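Local coordinates for Tas1 (Pseudomonas aeruginosa, PDB 6OX6), which pyrophosphorylates adenosine nucleotides to produce (p)ppApp, depleting ADP and ATP in competitor cells as a toxin exported by type VI secretion, at residues T311-G316 with I381-D386; M369-E374 with A393-P398; K247-V252 with E287-K292; P257-E262 with D306-T311. All coordinates share one frame; numbering follows the deposited sequence.

Interaction 1 of 4, residues T311-G316 with I381-D386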
loop_
_atom_site.group_PDB
_atom_site.type_symbol
_atom_site.label_atom_id
_atom_site.label_comp_id
_atom_site.label_asym_id
_atom_site.label_seq_id
_atom_site.Cartn_x
_atom_site.Cartn_y
_atom_site.Cartn_z
ATOM N N THR A 311 4.443 2.921 -11.547
ATOM C CA THR A 311 3.029 2.639 -11.725
ATOM C C THR A 311 2.794 2.262 -13.179
ATOM O O THR A 311 3.285 2.941 -14.090
ATOM C CB THR A 311 2.144 3.867 -11.355
ATOM O OG1 THR A 311 2.448 4.318 -10.026
ATOM C CG2 THR A 311 0.671 3.513 -11.416
ATOM N N ILE A 312 2.027 1.199 -13.395
ATOM C CA ILE A 312 1.585 0.830 -14.729
ATOM C C ILE A 312 0.122 1.225 -14.876
ATOM O O ILE A 312 -0.735 0.819 -14.080
ATOM C CB ILE A 312 1.793 -0.663 -14.995
ATOM C CG1 ILE A 312 3.278 -1.018 -14.865
ATOM C CG2 ILE A 312 1.246 -1.023 -16.349
ATOM C CD1 ILE A 312 3.575 -2.513 -14.977
ATOM N N ILE A 313 -0.168 2.046 -15.871
ATOM C CA ILE A 313 -1.531 2.505 -16.121
ATOM C C ILE A 313 -1.997 1.815 -17.386
ATOM O O ILE A 313 -1.393 1.993 -18.450
ATOM C CB ILE A 313 -1.614 4.038 -16.250
ATOM C CG1 ILE A 313 -1.123 4.716 -14.967
ATOM C CG2 ILE A 313 -3.034 4.503 -16.599
ATOM C CD1 ILE A 313 0.319 5.183 -15.057
ATOM N N VAL A 314 -3.045 0.999 -17.270
ATOM C CA VAL A 314 -3.633 0.316 -18.416
ATOM C C VAL A 314 -5.141 0.409 -18.273
ATOM O O VAL A 314 -5.663 0.750 -17.212
ATOM C CB VAL A 314 -3.173 -1.156 -18.525
ATOM C CG1 VAL A 314 -1.708 -1.237 -18.990
ATOM C CG2 VAL A 314 -3.339 -1.877 -17.185
ATOM N N GLU A 315 -5.849 0.103 -19.356
ATOM C CA GLU A 315 -7.303 0.130 -19.297
ATOM C C GLU A 315 -7.817 -0.921 -18.317
ATOM O O GLU A 315 -7.114 -1.873 -17.958
ATOM C CB GLU A 315 -7.894 -0.083 -20.685
ATOM C CG GLU A 315 -7.510 1.024 -21.634
ATOM C CD GLU A 315 -8.085 2.386 -21.213
ATOM O OE1 GLU A 315 -9.132 2.428 -20.514
ATOM O OE2 GLU A 315 -7.481 3.419 -21.579
ATOM N N GLY A 316 -9.071 -0.734 -17.887
ATOM C CA GLY A 316 -9.569 -1.449 -16.720
ATOM C C GLY A 316 -9.472 -2.956 -16.858
ATOM O O GLY A 316 -8.988 -3.651 -15.958
ATOM N N ILE A 381 0.155 13.853 -13.931
ATOM C CA ILE A 381 1.473 13.262 -14.132
ATOM C C ILE A 381 1.347 11.775 -14.447
ATOM O O ILE A 381 1.983 11.268 -15.381
ATOM C CB ILE A 381 2.358 13.491 -12.904
ATOM C CG1 ILE A 381 2.522 14.980 -12.620
ATOM C CG2 ILE A 381 3.705 12.811 -13.082
ATOM C CD1 ILE A 381 3.341 15.255 -11.384
ATOM N N LEU A 382 0.538 11.046 -13.667
ATOM C CA LEU A 382 0.425 9.601 -13.883
ATOM C C LEU A 382 -0.180 9.275 -15.243
ATOM O O LEU A 382 0.272 8.351 -15.923
ATOM C CB LEU A 382 -0.419 8.964 -12.791
ATOM C CG LEU A 382 0.171 9.027 -11.394
ATOM C CD1 LEU A 382 -0.748 8.361 -10.371
ATOM C CD2 LEU A 382 1.536 8.359 -11.415
ATOM N N LEU A 383 -1.259 9.972 -15.621
ATOM C CA LEU A 383 -1.996 9.639 -16.835
ATOM C C LEU A 383 -1.506 10.389 -18.057
ATOM O O LEU A 383 -1.828 9.990 -19.184
ATOM C CB LEU A 383 -3.490 9.945 -16.672
ATOM C CG LEU A 383 -4.186 9.399 -15.423
ATOM C CD1 LEU A 383 -5.670 9.751 -15.494
ATOM C CD2 LEU A 383 -4.004 7.898 -15.296
ATOM N N GLY A 384 -0.761 11.468 -17.868
ATOM C CA GLY A 384 -0.568 12.414 -18.931
ATOM C C GLY A 384 -1.756 13.349 -19.048
ATOM O O GLY A 384 -2.870 13.057 -18.611
ATOM N N ASN A 385 -1.495 14.509 -19.652
ATOM C CA ASN A 385 -2.507 15.552 -19.736
ATOM C C ASN A 385 -3.703 15.104 -20.559
ATOM O O ASN A 385 -4.847 15.370 -20.182
ATOM C CB ASN A 385 -1.895 16.822 -20.320
ATOM C CG ASN A 385 -1.172 17.644 -19.270
ATOM O OD1 ASN A 385 -1.590 17.674 -18.107
ATOM N ND2 ASN A 385 -0.092 18.327 -19.670
ATOM N N ASP A 386 -3.466 14.398 -21.669
ATOM C CA ASP A 386 -4.572 14.044 -22.559
ATOM C C ASP A 386 -5.444 12.933 -21.976
ATOM O O ASP A 386 -6.677 13.018 -22.026
ATOM C CB ASP A 386 -4.059 13.659 -23.950
ATOM C CG ASP A 386 -3.144 14.724 -24.557
ATOM O OD1 ASP A 386 -3.048 15.829 -23.961
ATOM O OD2 ASP A 386 -2.563 14.475 -25.645
#
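Leu382 meets the strand residue Ile313 mainly through its backbone: its carbonyl O lies 3.3 Å from Ile313 CD1, nearer than any carbon of that leucine. The methyl reaches so far because Ile313 holds CG1 anti to its own carbonyl carbon (chi1 -60°) and turns CD1 out to an unusual chi2 of 98°. Beside this contact Leu382 CB is 4.5 Å from Ile313 CD1, and Leu382 CD2 comes to 4.4 Å from Thr311 OG1, the looser margin of the interface. Thr311 and Ile313 project from the same face of the mixed beta sheet, the face that carries helices 367-373 and 376-383; Ile312, between them, turns to the other face and packs against Val322 of helix 319-328. This layering is consistent with the alpha/beta fold of the (p)ppGpp synthetases. Leu383, the last residue before the chain turns toward helix 385-393, follows with a purely apolar touch, its CD2 lying 3.8 Å from Ile313 CG2, the two side chains crossing at about a right angle. Ile370 of helix 367-373 packs against both leucines and Ile313.

Interaction 2 of 4, residues M369-E374 with A393-P398. With ACT (acetate ion), chain I.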
loop_
_atom_site.group_PDB
_atom_site.type_symbol
_atom_site.label_atom_id
_atom_site.label_comp_id
_atom_site.label_asym_id
_atom_site.label_seq_id
_atom_site.Cartn_x
_atom_site.Cartn_y
_atom_site.Cartn_z
HETATM N N MSE A 369 -9.557 4.856 -11.924
HETATM C CA MSE A 369 -9.232 4.711 -10.515
HETATM C C MSE A 369 -8.244 5.746 -10.058
HETATM O O MSE A 369 -8.373 6.267 -8.930
HETATM C CB MSE A 369 -8.647 3.323 -10.278
HETATM C CG MSE A 369 -9.746 2.268 -10.240
HETATM SE SE MSE A 369 -11.190 2.865 -9.041
HETATM C CE MSE A 369 -10.114 3.094 -7.407
ATOM N N ILE A 370 -7.263 6.059 -10.898
ATOM C CA ILE A 370 -6.236 7.042 -10.554
ATOM C C ILE A 370 -6.827 8.445 -10.530
ATOM O O ILE A 370 -6.540 9.244 -9.631
ATOM C CB ILE A 370 -5.059 6.941 -11.530
ATOM C CG1 ILE A 370 -4.225 5.698 -11.175
ATOM C CG2 ILE A 370 -4.211 8.261 -11.461
ATOM C CD1 ILE A 370 -3.375 5.174 -12.300
ATOM N N TYR A 371 -7.649 8.770 -11.525
ATOM C CA TYR A 371 -8.415 10.006 -11.492
ATOM C C TYR A 371 -9.157 10.146 -10.172
ATOM O O TYR A 371 -9.136 11.202 -9.530
ATOM C CB TYR A 371 -9.406 10.019 -12.659
ATOM C CG TYR A 371 -10.259 11.244 -12.711
ATOM C CD1 TYR A 371 -11.606 11.200 -12.370
ATOM C CD2 TYR A 371 -9.720 12.456 -13.102
ATOM C CE1 TYR A 371 -12.395 12.346 -12.425
ATOM C CE2 TYR A 371 -10.480 13.598 -13.152
ATOM C CZ TYR A 371 -11.816 13.534 -12.811
ATOM O OH TYR A 371 -12.557 14.685 -12.870
ATOM N N ALA A 372 -9.800 9.065 -9.747
ATOM C CA ALA A 372 -10.626 9.117 -8.553
ATOM C C ALA A 372 -9.786 9.335 -7.308
ATOM O O ALA A 372 -10.151 10.136 -6.437
ATOM C CB ALA A 372 -11.432 7.828 -8.435
ATOM N N LYS A 373 -8.656 8.644 -7.213
ATOM C CA LYS A 373 -7.906 8.635 -5.974
ATOM C C LYS A 373 -6.992 9.848 -5.823
ATOM O O LYS A 373 -6.946 10.451 -4.747
ATOM C CB LYS A 373 -7.079 7.356 -5.878
ATOM C CG LYS A 373 -6.096 7.379 -4.718
ATOM C CD LYS A 373 -5.221 6.124 -4.749
ATOM C CE LYS A 373 -4.100 6.221 -3.734
ATOM N NZ LYS A 373 -3.264 5.003 -3.732
ATOM N N GLU A 374 -6.241 10.203 -6.865
ATOM C CA GLU A 374 -5.176 11.189 -6.739
ATOM C C GLU A 374 -5.674 12.611 -7.032
ATOM O O GLU A 374 -6.621 12.833 -7.791
ATOM C CB GLU A 374 -4.028 10.866 -7.688
ATOM C CG GLU A 374 -3.532 9.442 -7.640
ATOM C CD GLU A 374 -2.649 9.160 -6.422
ATOM O OE1 GLU A 374 -2.583 10.006 -5.495
ATOM O OE2 GLU A 374 -2.013 8.083 -6.405
ATOM N N ALA A 393 -13.653 14.288 -18.518
ATOM C CA ALA A 393 -14.865 14.675 -19.232
ATOM C C ALA A 393 -15.926 13.584 -19.160
ATOM O O ALA A 393 -17.126 13.887 -19.095
ATOM C CB ALA A 393 -14.545 15.018 -20.689
ATOM N N LYS A 394 -15.487 12.330 -19.143
ATOM C CA LYS A 394 -16.406 11.202 -19.084
ATOM C C LYS A 394 -16.612 10.673 -17.666
ATOM O O LYS A 394 -17.254 9.639 -17.478
ATOM C CB LYS A 394 -15.922 10.072 -19.997
ATOM C CG LYS A 394 -15.880 10.439 -21.471
ATOM C CD LYS A 394 -15.045 9.448 -22.263
ATOM C CE LYS A 394 -14.294 10.136 -23.391
ATOM N NZ LYS A 394 -12.894 9.643 -23.508
ATOM N N ALA A 395 -16.076 11.371 -16.668
ATOM C CA ALA A 395 -16.239 10.920 -15.294
ATOM C C ALA A 395 -17.574 11.383 -14.736
ATOM O O ALA A 395 -18.027 12.494 -15.020
ATOM C CB ALA A 395 -15.103 11.441 -14.415
ATOM N N GLY A 396 -18.192 10.535 -13.923
ATOM C CA GLY A 396 -19.467 10.859 -13.327
ATOM C C GLY A 396 -19.353 11.403 -11.937
ATOM O O GLY A 396 -20.374 11.676 -11.290
ATOM N N VAL A 397 -18.126 11.571 -11.460
ATOM C CA VAL A 397 -17.866 12.068 -10.115
ATOM C C VAL A 397 -16.689 13.010 -10.173
ATOM O O VAL A 397 -15.799 12.873 -11.038
ATOM C CB VAL A 397 -17.565 10.896 -9.147
ATOM C CG1 VAL A 397 -16.096 10.520 -9.202
ATOM C CG2 VAL A 397 -18.004 11.205 -7.745
ATOM N N PRO A 398 -16.660 14.028 -9.323
ATOM C CA PRO A 398 -15.467 14.871 -9.256
ATOM C C PRO A 398 -14.253 14.008 -8.940
ATOM O O PRO A 398 -14.332 13.041 -8.181
ATOM C CB PRO A 398 -15.783 15.860 -8.131
ATOM C CG PRO A 398 -16.946 15.241 -7.382
ATOM C CD PRO A 398 -17.717 14.494 -8.411
HETATM C C ACT I . -2.024 4.556 -7.186
HETATM O O ACT I . -1.891 4.452 -5.930
HETATM O OXT ACT I . -1.975 5.599 -7.901
HETATM C CH3 ACT I . -2.278 3.190 -7.948
HETATM O O HOH W 1 -15.126 15.382 -12.929
#
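Tyr371 reaches from helix 367-373 to Ala395 and Val397, in the loop that joins helices 385-393 and 402-410, and so ties a short helix resting on the beta sheet of this alpha/beta toxin domain to the connection that passes beside it. The side chain leaves the helix with CG anti to the backbone N (chi1 179°), which carries the ring from CB out toward the loop. The CD1-CE1 side of the ring makes the contact. At CD1 the methyl CB of Ala395 is still 4.1 Å off; at the next atom, CE1, the same methyl closes to 3.5 Å, approaching the ring obliquely. CE1 also has the carbonyl O of Val397 beside it at 3.7 Å, at the ring edge and near its plane, and Pro398 C a little farther away. At the tip the phenol oxygen OH stands too far from Val397 O for a direct bond, and a water fills the step: it lies 2.7 Å from Tyr371 OH and donates to Val397 O over 3.2 Å. The ring also meets Tyr388 edge-to-face and touches Val391 and Ala392 of helix 385-393. The backbones are joined as well, since Tyr429 OH of helix 419-435 is hydrogen-bonded to both Ala372 O and Pro398 O. Away from the loop, the extended Lys373 side chain holds an acetate ion, probably from the crystallisation liquor, with its NZ donating to acetate O at 2.6 Å.

Interaction 3 of 4, residues K247-V252 with E287-K292. With ACT (acetate ion), chain D.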
loop_
_atom_site.group_PDB
_atom_site.type_symbol
_atom_site.label_atom_id
_atom_site.label_comp_id
_atom_site.label_asym_id
_atom_site.label_seq_id
_atom_site.Cartn_x
_atom_site.Cartn_y
_atom_site.Cartn_z
ATOM N N LYS A 247 20.876 1.143 10.717
ATOM C CA LYS A 247 22.051 0.307 10.509
ATOM C C LYS A 247 21.975 -0.362 9.144
ATOM O O LYS A 247 20.948 -0.940 8.778
ATOM C CB LYS A 247 22.159 -0.746 11.609
ATOM C CG LYS A 247 22.407 -0.182 13.003
ATOM C CD LYS A 247 23.861 -0.388 13.470
ATOM C CE LYS A 247 24.446 -1.756 13.067
ATOM N NZ LYS A 247 25.746 -2.057 13.774
ATOM N N GLY A 248 23.060 -0.286 8.388
ATOM C CA GLY A 248 23.063 -0.842 7.055
ATOM C C GLY A 248 22.283 -0.043 6.038
ATOM O O GLY A 248 22.093 -0.521 4.914
ATOM N N PHE A 249 21.870 1.180 6.381
ATOM C CA PHE A 249 21.001 1.948 5.494
ATOM C C PHE A 249 21.648 2.205 4.147
ATOM O O PHE A 249 21.033 1.972 3.100
ATOM C CB PHE A 249 20.614 3.279 6.126
ATOM C CG PHE A 249 19.836 4.160 5.195
ATOM C CD1 PHE A 249 18.464 4.017 5.087
ATOM C CD2 PHE A 249 20.470 5.112 4.413
ATOM C CE1 PHE A 249 17.737 4.804 4.221
ATOM C CE2 PHE A 249 19.742 5.913 3.545
ATOM C CZ PHE A 249 18.369 5.758 3.454
ATOM N N GLU A 250 22.892 2.708 4.151
ATOM C CA GLU A 250 23.524 3.098 2.895
ATOM C C GLU A 250 23.804 1.896 2.011
ATOM O O GLU A 250 23.732 2.003 0.781
ATOM C CB GLU A 250 24.817 3.868 3.157
ATOM C CG GLU A 250 25.402 4.550 1.916
ATOM C CD GLU A 250 24.414 5.473 1.228
ATOM O OE1 GLU A 250 23.771 6.280 1.930
ATOM O OE2 GLU A 250 24.290 5.401 -0.014
ATOM N N LYS A 251 24.118 0.748 2.607
ATOM C CA LYS A 251 24.295 -0.453 1.803
ATOM C C LYS A 251 23.017 -0.790 1.037
ATOM O O LYS A 251 23.068 -1.123 -0.151
ATOM C CB LYS A 251 24.730 -1.625 2.687
ATOM C CG LYS A 251 24.888 -2.922 1.912
ATOM C CD LYS A 251 24.891 -4.170 2.786
ATOM C CE LYS A 251 25.798 -5.242 2.178
ATOM N NZ LYS A 251 26.107 -6.349 3.131
ATOM N N VAL A 252 21.857 -0.694 1.687
ATOM C CA VAL A 252 20.613 -0.958 0.969
ATOM C C VAL A 252 20.334 0.149 -0.039
ATOM O O VAL A 252 20.013 -0.121 -1.205
ATOM C CB VAL A 252 19.441 -1.131 1.949
ATOM C CG1 VAL A 252 18.127 -1.095 1.179
ATOM C CG2 VAL A 252 19.564 -2.448 2.704
ATOM N N GLU A 287 15.834 11.253 3.428
ATOM C CA GLU A 287 15.197 11.491 4.723
ATOM C C GLU A 287 13.906 10.705 4.853
ATOM O O GLU A 287 13.602 10.157 5.921
ATOM C CB GLU A 287 14.907 12.981 4.928
ATOM C CG GLU A 287 14.401 13.357 6.338
ATOM C CD GLU A 287 15.469 13.223 7.441
ATOM O OE1 GLU A 287 15.088 12.914 8.599
ATOM O OE2 GLU A 287 16.676 13.443 7.157
ATOM N N ARG A 288 13.116 10.666 3.787
ATOM C CA ARG A 288 11.836 9.980 3.878
ATOM C C ARG A 288 12.048 8.477 3.958
ATOM O O ARG A 288 11.372 7.790 4.732
ATOM C CB ARG A 288 10.965 10.363 2.686
ATOM C CG ARG A 288 10.419 11.800 2.796
ATOM C CD ARG A 288 9.678 12.211 1.539
ATOM N NE ARG A 288 8.615 11.262 1.225
ATOM C CZ ARG A 288 7.338 11.405 1.562
ATOM N NH1 ARG A 288 6.932 12.479 2.222
ATOM N NH2 ARG A 288 6.468 10.463 1.228
ATOM N N ALA A 289 13.007 7.966 3.185
ATOM C CA ALA A 289 13.351 6.554 3.245
ATOM C C ALA A 289 13.751 6.172 4.660
ATOM O O ALA A 289 13.272 5.173 5.200
ATOM C CB ALA A 289 14.479 6.251 2.262
HETATM N N MSE A 290 14.596 6.984 5.290
HETATM C CA MSE A 290 15.010 6.707 6.651
HETATM C C MSE A 290 13.896 6.785 7.662
HETATM O O MSE A 290 13.813 5.930 8.546
HETATM C CB MSE A 290 16.160 7.638 7.094
HETATM C CG MSE A 290 17.491 7.317 6.433
HETATM SE SE MSE A 290 18.762 8.767 6.501
HETATM C CE MSE A 290 18.692 9.130 8.402
ATOM N N GLN A 291 13.026 7.779 7.514
ATOM C CA GLN A 291 11.893 7.945 8.414
ATOM C C GLN A 291 10.943 6.759 8.283
ATOM O O GLN A 291 10.406 6.272 9.277
ATOM C CB GLN A 291 11.154 9.250 8.113
ATOM C CG GLN A 291 11.764 10.475 8.776
ATOM C CD GLN A 291 11.942 10.300 10.271
ATOM O OE1 GLN A 291 12.376 9.246 10.737
ATOM N NE2 GLN A 291 11.608 11.335 11.032
ATOM N N LYS A 292 10.738 6.297 7.052
ATOM C CA LYS A 292 9.851 5.156 6.805
ATOM C C LYS A 292 10.455 3.855 7.334
ATOM O O LYS A 292 9.748 3.024 7.926
ATOM C CB LYS A 292 9.549 5.050 5.313
ATOM C CG LYS A 292 8.592 3.939 4.946
ATOM C CD LYS A 292 8.136 4.087 3.507
ATOM C CE LYS A 292 6.948 3.186 3.195
ATOM N NZ LYS A 292 6.452 3.448 1.816
HETATM C C ACT D . 8.153 9.498 -1.774
HETATM O O ACT D . 8.052 9.207 -0.546
HETATM O OXT ACT D . 7.413 9.131 -2.716
HETATM C CH3 ACT D . 9.368 10.442 -2.160
#
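Phe249 and Met290, the latter present as selenomethionine, form a Met-aromatic contact between helices 249-253 and 286-296. The CH-pi part comes from the methylene: Met290 CG sits 3.5 Å from the centroid of the Phe249 ring and 20° off its normal, displaced toward the rim near CE1 and CZ. The selenium part is longer, with Met290 SE 4.4 Å from that centroid and again over the face. Phe249 reaches this position with CG anti to the backbone N (chi1 174°), and the two side chains cross at about a right angle. Plain apolar contact is added at the ring edge, where Ala289 CB lies 4.1 Å from Phe249 CE1, near the ring plane. Polar interactions lie away from the ring: Arg288 donates from NE and NH2 to one oxygen of an acetate ion, probably from the crystallisation liquor, in the plane of the guanidinium group. Lys292 packs on Arg53 of the Pa14_01140 chain. In the alpha/beta fold this contact brings the first short helix against helix 286-296, with Ile293 of that helix also touching Phe249, while Met290 also touches Val245 and Pro246, and Leu307, in the chain leading to strand 308-313, packs on Ala289.

Interaction 4 of 4, residues P257-E262 with D306-T311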
loop_
_atom_site.group_PDB
_atom_site.type_symbol
_atom_site.label_atom_id
_atom_site.label_comp_id
_atom_site.label_asym_id
_atom_site.label_seq_id
_atom_site.Cartn_x
_atom_site.Cartn_y
_atom_site.Cartn_z
ATOM N N PRO A 257 19.113 2.544 -7.358
ATOM C CA PRO A 257 19.193 2.812 -8.808
ATOM C C PRO A 257 19.154 1.560 -9.676
ATOM O O PRO A 257 18.456 1.546 -10.698
ATOM C CB PRO A 257 20.526 3.562 -8.944
ATOM C CG PRO A 257 20.689 4.264 -7.653
ATOM C CD PRO A 257 20.131 3.317 -6.615
ATOM N N ALA A 258 19.876 0.501 -9.303
ATOM C CA ALA A 258 19.822 -0.720 -10.100
ATOM C C ALA A 258 18.461 -1.402 -9.984
ATOM O O ALA A 258 17.974 -1.999 -10.954
ATOM C CB ALA A 258 20.925 -1.685 -9.674
ATOM N N ALA A 259 17.841 -1.359 -8.801
ATOM C CA ALA A 259 16.500 -1.930 -8.695
ATOM C C ALA A 259 15.515 -1.132 -9.538
ATOM O O ALA A 259 14.663 -1.709 -10.228
ATOM C CB ALA A 259 16.064 -1.991 -7.237
ATOM N N LYS A 260 15.680 0.196 -9.563
ATOM C CA LYS A 260 14.808 1.034 -10.378
ATOM C C LYS A 260 14.896 0.640 -11.845
ATOM O O LYS A 260 13.878 0.352 -12.488
ATOM C CB LYS A 260 15.168 2.506 -10.188
ATOM C CG LYS A 260 14.249 3.456 -10.940
ATOM C CD LYS A 260 14.937 4.768 -11.230
ATOM C CE LYS A 260 13.955 5.820 -11.708
ATOM N NZ LYS A 260 13.078 5.373 -12.835
ATOM N N ALA A 261 16.121 0.581 -12.384
ATOM C CA ALA A 261 16.299 0.186 -13.774
ATOM C C ALA A 261 15.632 -1.151 -14.040
ATOM O O ALA A 261 14.951 -1.328 -15.055
ATOM C CB ALA A 261 17.794 0.115 -14.120
ATOM N N GLU A 262 15.792 -2.098 -13.117
ATOM C CA GLU A 262 15.205 -3.414 -13.310
ATOM C C GLU A 262 13.677 -3.357 -13.322
ATOM O O GLU A 262 13.038 -3.879 -14.243
ATOM C CB GLU A 262 15.715 -4.355 -12.225
ATOM C CG GLU A 262 15.409 -5.804 -12.479
ATOM C CD GLU A 262 16.212 -6.719 -11.573
ATOM O OE1 GLU A 262 17.249 -6.267 -11.023
ATOM O OE2 GLU A 262 15.790 -7.878 -11.399
ATOM N N ASP A 306 9.713 0.112 -1.268
ATOM C CA ASP A 306 9.365 1.093 -2.289
ATOM C C ASP A 306 10.463 2.128 -2.478
ATOM O O ASP A 306 10.195 3.250 -2.909
ATOM C CB ASP A 306 8.036 1.776 -1.966
ATOM C CG ASP A 306 8.117 2.693 -0.738
ATOM O OD1 ASP A 306 8.997 2.470 0.138
ATOM O OD2 ASP A 306 7.273 3.627 -0.639
ATOM N N LEU A 307 11.710 1.768 -2.172
ATOM C CA LEU A 307 12.816 2.641 -2.553
ATOM C C LEU A 307 12.786 2.917 -4.054
ATOM O O LEU A 307 12.885 4.070 -4.494
ATOM C CB LEU A 307 14.147 2.018 -2.117
ATOM C CG LEU A 307 14.371 2.104 -0.603
ATOM C CD1 LEU A 307 15.657 1.395 -0.224
ATOM C CD2 LEU A 307 14.401 3.571 -0.143
ATOM N N ALA A 308 12.616 1.871 -4.847
ATOM C CA ALA A 308 12.343 1.970 -6.270
ATOM C C ALA A 308 10.880 1.635 -6.495
ATOM O O ALA A 308 10.357 0.668 -5.915
ATOM C CB ALA A 308 13.233 1.007 -7.068
ATOM N N ARG A 309 10.215 2.418 -7.339
ATOM C CA ARG A 309 8.800 2.156 -7.545
ATOM C C ARG A 309 8.352 2.746 -8.867
ATOM O O ARG A 309 8.945 3.704 -9.364
ATOM C CB ARG A 309 7.971 2.723 -6.391
ATOM C CG ARG A 309 8.053 4.219 -6.249
ATOM C CD ARG A 309 6.945 4.696 -5.327
ATOM N NE ARG A 309 6.856 6.149 -5.331
ATOM C CZ ARG A 309 6.222 6.852 -6.267
ATOM N NH1 ARG A 309 5.593 6.230 -7.265
ATOM N NH2 ARG A 309 6.216 8.177 -6.199
ATOM N N ASN A 310 7.291 2.176 -9.433
ATOM C CA ASN A 310 6.627 2.825 -10.552
ATOM C C ASN A 310 5.171 2.382 -10.591
ATOM O O ASN A 310 4.705 1.610 -9.750
ATOM C CB ASN A 310 7.341 2.560 -11.884
ATOM C CG ASN A 310 7.518 1.098 -12.171
ATOM O OD1 ASN A 310 6.551 0.328 -12.155
ATOM N ND2 ASN A 310 8.746 0.708 -12.525
ATOM N N THR A 311 4.443 2.921 -11.547
ATOM C CA THR A 311 3.029 2.639 -11.725
ATOM C C THR A 311 2.794 2.262 -13.179
ATOM O O THR A 311 3.285 2.941 -14.090
ATOM C CB THR A 311 2.144 3.867 -11.355
ATOM O OG1 THR A 311 2.448 4.318 -10.026
ATOM C CG2 THR A 311 0.671 3.513 -11.416
#
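Ala308 presses its methyl into the backbone of Lys260, at the nearest backbone approach between the two segments. The layering is that of an alpha/beta fold, with helix 256-273 packed on one face of the mixed sheet at strand 308-313 and small residues at the crossing. The tight part is very small. Ala308 CB is 3.6 Å from Lys260 N and 3.7 Å from Lys260 CA, so the methyl meets main chain before side chain. It is flanked by two beta carbons, Ala259 CB at 4.1 Å from Ala308 CB and Lys260 CB at 4.0 Å from the same atom. With no bulk beyond CB on Ala259 or Ala308, helix and strand come together until the alpha carbons of Lys260 and Ala308 are only 4.9 Å apart. Ile263, one turn on, also touches Ala308.

The other side of the helix is quite different: Pro257, Ala258 and Ala261 point away from the strand and lie exposed. Lys260 runs between the two regions, its CB in the packed layer and its chain, with CG anti to the backbone N (chi1 -177°), leading off past Ile283 and bending only at the last torsion. Asn310, two residues along the strand, also points its CB at the helix but stays looser in this contact. Both polar ends converge on one carboxylate farther along the helix: Lys260 NZ forms a salt bridge with Asp264 OD2, and Asn310 ND2 is hydrogen-bonded to Asp264 OD1.

From the N terminus, interaction 3 opens first and closes a loop from helix 249-253 to helix 286-296. Interaction 4 opens inside that loop and closes beyond it, on strand 308-313, so the two cross; the salt bridge from Lys292 to Asp306 and the packing of Val252 on Leu307 join them. Interaction 1 starts where interaction 4 ends, at the shared Thr311, and spans the chain to helix 376-383. Interaction 2 opens within this span and closes after it, a second crossing. Interactions 4 and 1 bring helices 256-273 and 376-383 to strand 308-313; interactions 3 and 2 extend the packing to the first short helix and to the loop before helix 402-410.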